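Long-range contacts in cytochrome c-550 (Paracoccus denitrificans, PDB 1COT), which binds one covalently attached heme c and probably carries electrons between partners of the respiratory chain: residues G36-G41 with A48-F53; L60-K65 with P85-M90. All blocks are in the same frame, centred on the assembly; numbering follows the deposited sequence.

Interaction 1: G36-G41 with A48-F53. With HEC (heme c), chain B.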
loop_
_atom_site.group_PDB
_atom_site.type_symbol
_atom_site.label_atom_id
_atom_site.label_comp_id
_atom_site.label_asym_id
_atom_site.label_seq_id
_atom_site.Cartn_x
_atom_site.Cartn_y
_atom_site.Cartn_z
ATOM N N GLY A 36 0.434 -1.347 10.024
ATOM C CA GLY A 36 -0.071 -1.544 8.684
ATOM C C GLY A 36 0.377 -2.922 8.211
ATOM O O GLY A 36 1.208 -3.574 8.840
ATOM N N PRO A 37 -0.186 -3.346 7.092
ATOM C CA PRO A 37 0.143 -4.644 6.514
ATOM C C PRO A 37 1.543 -4.712 5.928
ATOM O O PRO A 37 2.151 -3.689 5.588
ATOM C CB PRO A 37 -0.812 -4.829 5.320
ATOM C CG PRO A 37 -1.774 -3.650 5.302
ATOM C CD PRO A 37 -1.337 -2.699 6.404
ATOM N N ASN A 38 2.052 -5.940 5.790
ATOM C CA ASN A 38 3.359 -6.186 5.206
ATOM C C ASN A 38 3.233 -5.754 3.741
ATOM O O ASN A 38 2.257 -6.104 3.078
ATOM C CB ASN A 38 3.597 -7.699 5.293
ATOM C CG ASN A 38 4.908 -8.166 4.718
ATOM O OD1 ASN A 38 5.712 -7.395 4.175
ATOM N ND2 ASN A 38 5.121 -9.467 4.843
ATOM N N LEU A 39 4.205 -4.993 3.235
ATOM C CA LEU A 39 4.199 -4.505 1.860
ATOM C C LEU A 39 4.950 -5.349 0.855
ATOM O O LEU A 39 4.959 -5.025 -0.330
ATOM C CB LEU A 39 4.451 -2.987 1.738
ATOM C CG LEU A 39 3.440 -2.169 2.549
ATOM C CD1 LEU A 39 3.805 -0.686 2.498
ATOM C CD2 LEU A 39 2.034 -2.375 2.001
ATOM N N TYR A 40 5.568 -6.428 1.321
ATOM C CA TYR A 40 6.277 -7.274 0.385
ATOM C C TYR A 40 5.199 -7.785 -0.564
ATOM O O TYR A 40 4.115 -8.178 -0.129
ATOM C CB TYR A 40 6.824 -8.515 1.108
ATOM C CG TYR A 40 7.340 -9.480 0.073
ATOM C CD1 TYR A 40 6.526 -10.447 -0.527
ATOM C CD2 TYR A 40 8.676 -9.420 -0.321
ATOM C CE1 TYR A 40 6.958 -11.332 -1.513
ATOM C CE2 TYR A 40 9.136 -10.302 -1.292
ATOM C CZ TYR A 40 8.299 -11.249 -1.879
ATOM O OH TYR A 40 8.797 -12.104 -2.831
ATOM N N GLY A 41 5.517 -7.768 -1.860
ATOM C CA GLY A 41 4.626 -8.226 -2.909
ATOM C C GLY A 41 3.321 -7.456 -3.018
ATOM O O GLY A 41 2.327 -7.996 -3.511
ATOM N N ALA A 48 -6.443 -5.107 0.089
ATOM C CA ALA A 48 -6.796 -5.571 1.430
ATOM C C ALA A 48 -6.859 -7.080 1.499
ATOM O O ALA A 48 -7.877 -7.643 1.902
ATOM C CB ALA A 48 -8.143 -4.981 1.834
ATOM N N SER A 49 -5.775 -7.737 1.107
ATOM C CA SER A 49 -5.798 -9.186 1.138
ATOM C C SER A 49 -4.795 -9.799 2.092
ATOM O O SER A 49 -4.646 -11.022 2.104
ATOM C CB SER A 49 -5.712 -9.801 -0.247
ATOM O OG SER A 49 -4.456 -9.499 -0.811
ATOM N N GLU A 50 -4.101 -8.974 2.896
ATOM C CA GLU A 50 -3.123 -9.505 3.847
ATOM C C GLU A 50 -3.857 -10.324 4.905
ATOM O O GLU A 50 -4.816 -9.882 5.539
ATOM C CB GLU A 50 -2.111 -8.520 4.476
ATOM C CG GLU A 50 -1.634 -8.942 5.884
ATOM C CD GLU A 50 -0.289 -8.404 6.295
ATOM O OE1 GLU A 50 0.508 -8.249 5.269
ATOM O OE2 GLU A 50 0.029 -8.144 7.443
ATOM N N GLU A 51 -3.387 -11.549 5.064
ATOM C CA GLU A 51 -3.947 -12.486 6.012
ATOM C C GLU A 51 -3.688 -12.051 7.444
ATOM O O GLU A 51 -2.567 -11.691 7.797
ATOM C CB GLU A 51 -3.302 -13.854 5.712
ATOM C CG GLU A 51 -3.949 -15.059 6.407
ATOM C CD GLU A 51 -3.109 -16.293 6.211
ATOM O OE1 GLU A 51 -2.075 -16.300 5.571
ATOM O OE2 GLU A 51 -3.622 -17.346 6.793
ATOM N N GLY A 52 -4.741 -12.106 8.252
ATOM C CA GLY A 52 -4.637 -11.724 9.643
ATOM C C GLY A 52 -4.629 -10.219 9.854
ATOM O O GLY A 52 -4.696 -9.761 11.000
ATOM N N PHE A 53 -4.543 -9.436 8.775
ATOM C CA PHE A 53 -4.542 -7.992 8.933
ATOM C C PHE A 53 -5.970 -7.509 9.070
ATOM O O PHE A 53 -6.843 -7.866 8.282
ATOM C CB PHE A 53 -3.786 -7.221 7.836
ATOM C CG PHE A 53 -3.659 -5.787 8.283
ATOM C CD1 PHE A 53 -2.619 -5.430 9.142
ATOM C CD2 PHE A 53 -4.596 -4.841 7.865
ATOM C CE1 PHE A 53 -2.524 -4.107 9.571
ATOM C CE2 PHE A 53 -4.513 -3.511 8.274
ATOM C CZ PHE A 53 -3.470 -3.175 9.140
HETATM FE FE HEC B . 0.196 2.503 4.924
HETATM C CHA HEC B . -2.340 0.376 4.344
HETATM C CHB HEC B . 1.239 2.171 1.745
HETATM C CHC HEC B . 2.755 4.658 5.511
HETATM C CHD HEC B . -0.729 2.771 8.167
HETATM N NA HEC B . -0.417 1.501 3.346
HETATM C C1A HEC B . -1.513 0.646 3.318
HETATM C C2A HEC B . -1.638 0.082 1.993
HETATM C C3A HEC B . -0.639 0.575 1.239
HETATM C C4A HEC B . 0.115 1.447 2.084
HETATM C CMA HEC B . -0.338 0.299 -0.215
HETATM C CAA HEC B . -2.714 -0.881 1.569
HETATM C CBA HEC B . -2.199 -2.315 1.765
HETATM C CGA HEC B . -3.117 -3.445 1.288
HETATM O O1A HEC B . -2.819 -4.482 1.814
HETATM O O2A HEC B . -4.020 -3.353 0.493
HETATM N NB HEC B . 1.668 3.282 3.876
HETATM C C1B HEC B . 1.948 2.957 2.585
HETATM C C2B HEC B . 3.118 3.679 2.188
HETATM C C3B HEC B . 3.516 4.372 3.243
HETATM C C4B HEC B . 2.612 4.130 4.282
HETATM C CMB HEC B . 3.704 3.615 0.766
HETATM C CAB HEC B . 4.618 5.354 3.270
HETATM C CBB HEC B . 4.666 6.519 2.324
HETATM N NC HEC B . 0.864 3.513 6.454
HETATM C C1C HEC B . 1.944 4.350 6.544
HETATM C C2C HEC B . 2.092 4.853 7.893
HETATM C C3C HEC B . 1.110 4.301 8.637
HETATM C C4C HEC B . 0.366 3.463 7.748
HETATM C CMC HEC B . 3.172 5.828 8.350
HETATM C CAC HEC B . 0.803 4.460 10.102
HETATM C CBC HEC B . 0.986 5.668 10.965
HETATM N ND HEC B . -1.272 1.755 6.034
HETATM C C1D HEC B . -1.471 1.981 7.372
HETATM C C2D HEC B . -2.631 1.227 7.808
HETATM C C3D HEC B . -3.049 0.552 6.720
HETATM C C4D HEC B . -2.222 0.892 5.618
HETATM C CMD HEC B . -3.221 1.224 9.200
HETATM C CAD HEC B . -4.269 -0.280 6.623
HETATM C CBD HEC B . -5.317 0.736 6.073
HETATM C CGD HEC B . -6.753 0.403 6.230
HETATM O O1D HEC B . -7.170 -0.651 6.647
HETATM O O2D HEC B . -7.541 1.315 5.867
#
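Glu50 and Phe53 of 48-53 both pack against Pro37 and its neighbours, in the loop wall that lines the proximal, histidine side of the heme in this class I cytochrome c fold. Neither segment is helix or strand. Residues 50-53 form a type II beta turn, and Gly52 takes the positive phi that suits such a turn.

Glu50 CB touches Pro37 CB at 4.0 Å. CG stands anti to the backbone N (chi1 151°), and the extended chain carries the carboxylate to the backbone amide of Asn38. CD lies near Pro37 CB. At the tip, OE1 accepts a hydrogen bond from Asn38 N at 2.8 Å, on the syn side but tilted out of the carboxylate plane. OE2 is a weak second acceptor for the same N-H, 3.4 Å from Asn38 N. One donor is thus shared unequally by two oxygens. OE1 also sits 3.1 Å from Asn38 CB.

Phe53 takes the other part of Pro37. Pro37 CD rests over one ring face as a CH-pi contact, 3.7 Å from the Phe53 ring centroid and offset toward the rim. Phe53 CE1 also reaches Gly36 C. Phe53 CE2 of the same ring meets heme CAD, and Pro37 CD lies against heme C3D. Gly36 is close to the porphyrin too; a CB there would run into heme C1D.

Pro37 O accepts a hydrogen bond from ND1 of His19, the axial ligand, which likely fixes the imidazole's rotation and may strengthen its donation to iron. Asn38 ND2 is bonded to Gln22 O, while its OD1 closes an Asx turn with Tyr40 N. At the start of 48-53, Ala48 N donates to heme propionate O2A at 3.0 Å.

Interaction 2: L60-K65 with P85-M90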
loop_
_atom_site.group_PDB
_atom_site.type_symbol
_atom_site.label_atom_id
_atom_site.label_comp_id
_atom_site.label_asym_id
_atom_site.label_seq_id
_atom_site.Cartn_x
_atom_site.Cartn_y
_atom_site.Cartn_z
ATOM N N LEU A 60 -12.012 -2.390 2.848
ATOM C CA LEU A 60 -12.665 -3.675 2.699
ATOM C C LEU A 60 -13.816 -3.479 1.737
ATOM O O LEU A 60 -14.117 -4.340 0.910
ATOM C CB LEU A 60 -13.179 -4.176 4.047
ATOM C CG LEU A 60 -12.006 -4.616 4.904
ATOM C CD1 LEU A 60 -12.531 -4.994 6.284
ATOM C CD2 LEU A 60 -11.310 -5.799 4.237
ATOM N N GLU A 61 -14.466 -2.322 1.817
ATOM C CA GLU A 61 -15.569 -2.062 0.906
ATOM C C GLU A 61 -15.041 -1.933 -0.516
ATOM O O GLU A 61 -15.663 -2.406 -1.463
ATOM C CB GLU A 61 -16.376 -0.807 1.278
ATOM C CG GLU A 61 -17.560 -0.570 0.324
ATOM C CD GLU A 61 -18.489 0.481 0.875
ATOM O OE1 GLU A 61 -18.420 0.567 2.179
ATOM O OE2 GLU A 61 -19.203 1.182 0.189
ATOM N N VAL A 62 -13.885 -1.295 -0.694
ATOM C CA VAL A 62 -13.354 -1.181 -2.035
ATOM C C VAL A 62 -13.110 -2.592 -2.595
ATOM O O VAL A 62 -13.477 -2.862 -3.735
ATOM C CB VAL A 62 -12.030 -0.430 -2.040
ATOM C CG1 VAL A 62 -11.377 -0.510 -3.413
ATOM C CG2 VAL A 62 -12.227 1.020 -1.612
ATOM N N ALA A 63 -12.510 -3.512 -1.805
ATOM C CA ALA A 63 -12.237 -4.889 -2.253
ATOM C C ALA A 63 -13.509 -5.626 -2.649
ATOM O O ALA A 63 -13.576 -6.307 -3.674
ATOM C CB ALA A 63 -11.420 -5.659 -1.222
ATOM N N GLU A 64 -14.524 -5.472 -1.822
ATOM C CA GLU A 64 -15.804 -6.094 -2.034
ATOM C C GLU A 64 -16.492 -5.618 -3.303
ATOM O O GLU A 64 -17.008 -6.392 -4.115
ATOM C CB GLU A 64 -16.582 -5.805 -0.770
ATOM C CG GLU A 64 -17.885 -6.577 -0.827
ATOM C CD GLU A 64 -18.581 -6.282 0.439
ATOM O OE1 GLU A 64 -17.840 -5.607 1.279
ATOM O OE2 GLU A 64 -19.728 -6.625 0.648
ATOM N N LYS A 65 -16.465 -4.313 -3.478
ATOM C CA LYS A 65 -17.042 -3.706 -4.635
ATOM C C LYS A 65 -16.205 -3.928 -5.897
ATOM O O LYS A 65 -16.778 -3.824 -6.969
ATOM C CB LYS A 65 -17.201 -2.217 -4.415
ATOM C CG LYS A 65 -18.345 -1.837 -3.497
ATOM C CD LYS A 65 -18.529 -0.326 -3.541
ATOM C CE LYS A 65 -19.693 0.254 -2.741
ATOM N NZ LYS A 65 -20.197 1.516 -3.298
ATOM N N PRO A 85 -9.527 10.443 -0.071
ATOM C CA PRO A 85 -10.256 10.700 -1.300
ATOM C C PRO A 85 -10.318 9.493 -2.218
ATOM O O PRO A 85 -11.283 9.277 -2.952
ATOM C CB PRO A 85 -9.511 11.846 -1.981
ATOM C CG PRO A 85 -8.341 12.244 -1.087
ATOM C CD PRO A 85 -8.436 11.414 0.185
ATOM N N TRP A 86 -9.261 8.695 -2.182
ATOM C CA TRP A 86 -9.210 7.518 -3.008
ATOM C C TRP A 86 -10.327 6.571 -2.590
ATOM O O TRP A 86 -11.061 6.032 -3.428
ATOM C CB TRP A 86 -7.858 6.828 -2.872
ATOM C CG TRP A 86 -7.656 5.777 -3.914
ATOM C CD1 TRP A 86 -7.272 5.988 -5.197
ATOM C CD2 TRP A 86 -7.814 4.353 -3.779
ATOM N NE1 TRP A 86 -7.179 4.800 -5.860
ATOM C CE2 TRP A 86 -7.501 3.767 -5.019
ATOM C CE3 TRP A 86 -8.183 3.527 -2.720
ATOM C CZ2 TRP A 86 -7.558 2.389 -5.230
ATOM C CZ3 TRP A 86 -8.237 2.167 -2.926
ATOM C CH2 TRP A 86 -7.926 1.595 -4.167
ATOM N N LEU A 87 -10.443 6.373 -1.278
ATOM C CA LEU A 87 -11.471 5.509 -0.728
ATOM C C LEU A 87 -12.861 6.070 -1.053
ATOM O O LEU A 87 -13.759 5.311 -1.414
ATOM C CB LEU A 87 -11.291 5.324 0.794
ATOM C CG LEU A 87 -10.078 4.478 1.166
ATOM C CD1 LEU A 87 -9.908 4.524 2.681
ATOM C CD2 LEU A 87 -10.310 3.043 0.709
ATOM N N VAL A 88 -13.062 7.394 -0.953
ATOM C CA VAL A 88 -14.361 7.978 -1.269
ATOM C C VAL A 88 -14.689 7.688 -2.720
ATOM O O VAL A 88 -15.808 7.321 -3.093
ATOM C CB VAL A 88 -14.395 9.478 -1.018
ATOM C CG1 VAL A 88 -15.718 10.051 -1.502
ATOM C CG2 VAL A 88 -14.207 9.751 0.477
ATOM N N LYS A 89 -13.684 7.867 -3.551
ATOM C CA LYS A 89 -13.821 7.618 -4.965
ATOM C C LYS A 89 -14.244 6.192 -5.305
ATOM O O LYS A 89 -15.185 5.965 -6.066
ATOM C CB LYS A 89 -12.514 7.972 -5.662
ATOM C CG LYS A 89 -12.482 7.470 -7.095
ATOM C CD LYS A 89 -11.315 7.993 -7.919
ATOM C CE LYS A 89 -10.012 7.232 -7.738
ATOM N NZ LYS A 89 -9.213 7.236 -8.974
ATOM N N MET A 90 -13.533 5.219 -4.738
ATOM C CA MET A 90 -13.764 3.795 -4.971
ATOM C C MET A 90 -14.983 3.158 -4.320
ATOM O O MET A 90 -15.393 2.055 -4.686
ATOM C CB MET A 90 -12.498 2.995 -4.605
ATOM C CG MET A 90 -11.261 3.485 -5.337
ATOM S SD MET A 90 -11.403 3.289 -7.127
ATOM C CE MET A 90 -11.800 1.526 -7.258
#
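Val62 pushes both methyl groups against the CB of Met90, with Val62 CG2 at 3.6 Å from Met90 CB and CG1 slightly farther. CG2 also meets Leu87 CD2, at 3.6 Å. CG1 stands anti to the backbone N (chi1 171°) and approaches Trp86 CH2 obliquely at 4.1 Å. One valine therefore touches three residues of the facing helix. An alanine here would lack both Val62 methyls and would probably leave a gap facing Leu87 CD2 and Met90 CB, with Trp86 CH2 less closely packed. Helices 57-65 and 83-91 pack here at 34° between their N-to-C directions, their axes 9.6 Å apart at closest approach. In the cytochrome c fold this joins two of the helices outside the N- and C-terminal helix pair. Met90 CG lies over the centre of one face of the Trp86 ring, 3.7 Å above the plane. Trp86 also meets Trp71 and, edge-to-face, Tyr79. On the exposed side, the extended Lys65 chain passes Met90, with Lys65 CD 4.1 Å from Met90 O. Its NZ is hydrogen-bonded to Thr91 O and forms a long salt bridge with Glu61 OE2.

Both segments of interaction 1 precede those of interaction 2 in the chain. Their centres lie about 17 Å apart. Interaction 1 belongs wholly to the loop between strand 21-22 and helix 57-65, while interaction 2 joins that helix to helix 83-91. Helix 57-65 brings them together, since Ala48 CB of the loop packs on Leu60 CD2 at 4.1 Å. Interaction 1 forms part of the heme pocket and adjoins the histidine ligand. Interaction 2 ties two helices beside that pocket, with Leu87 the residue that comes near the heme: its side chain is about 5 Å from the heme and about 7 Å from the Met100 side chain.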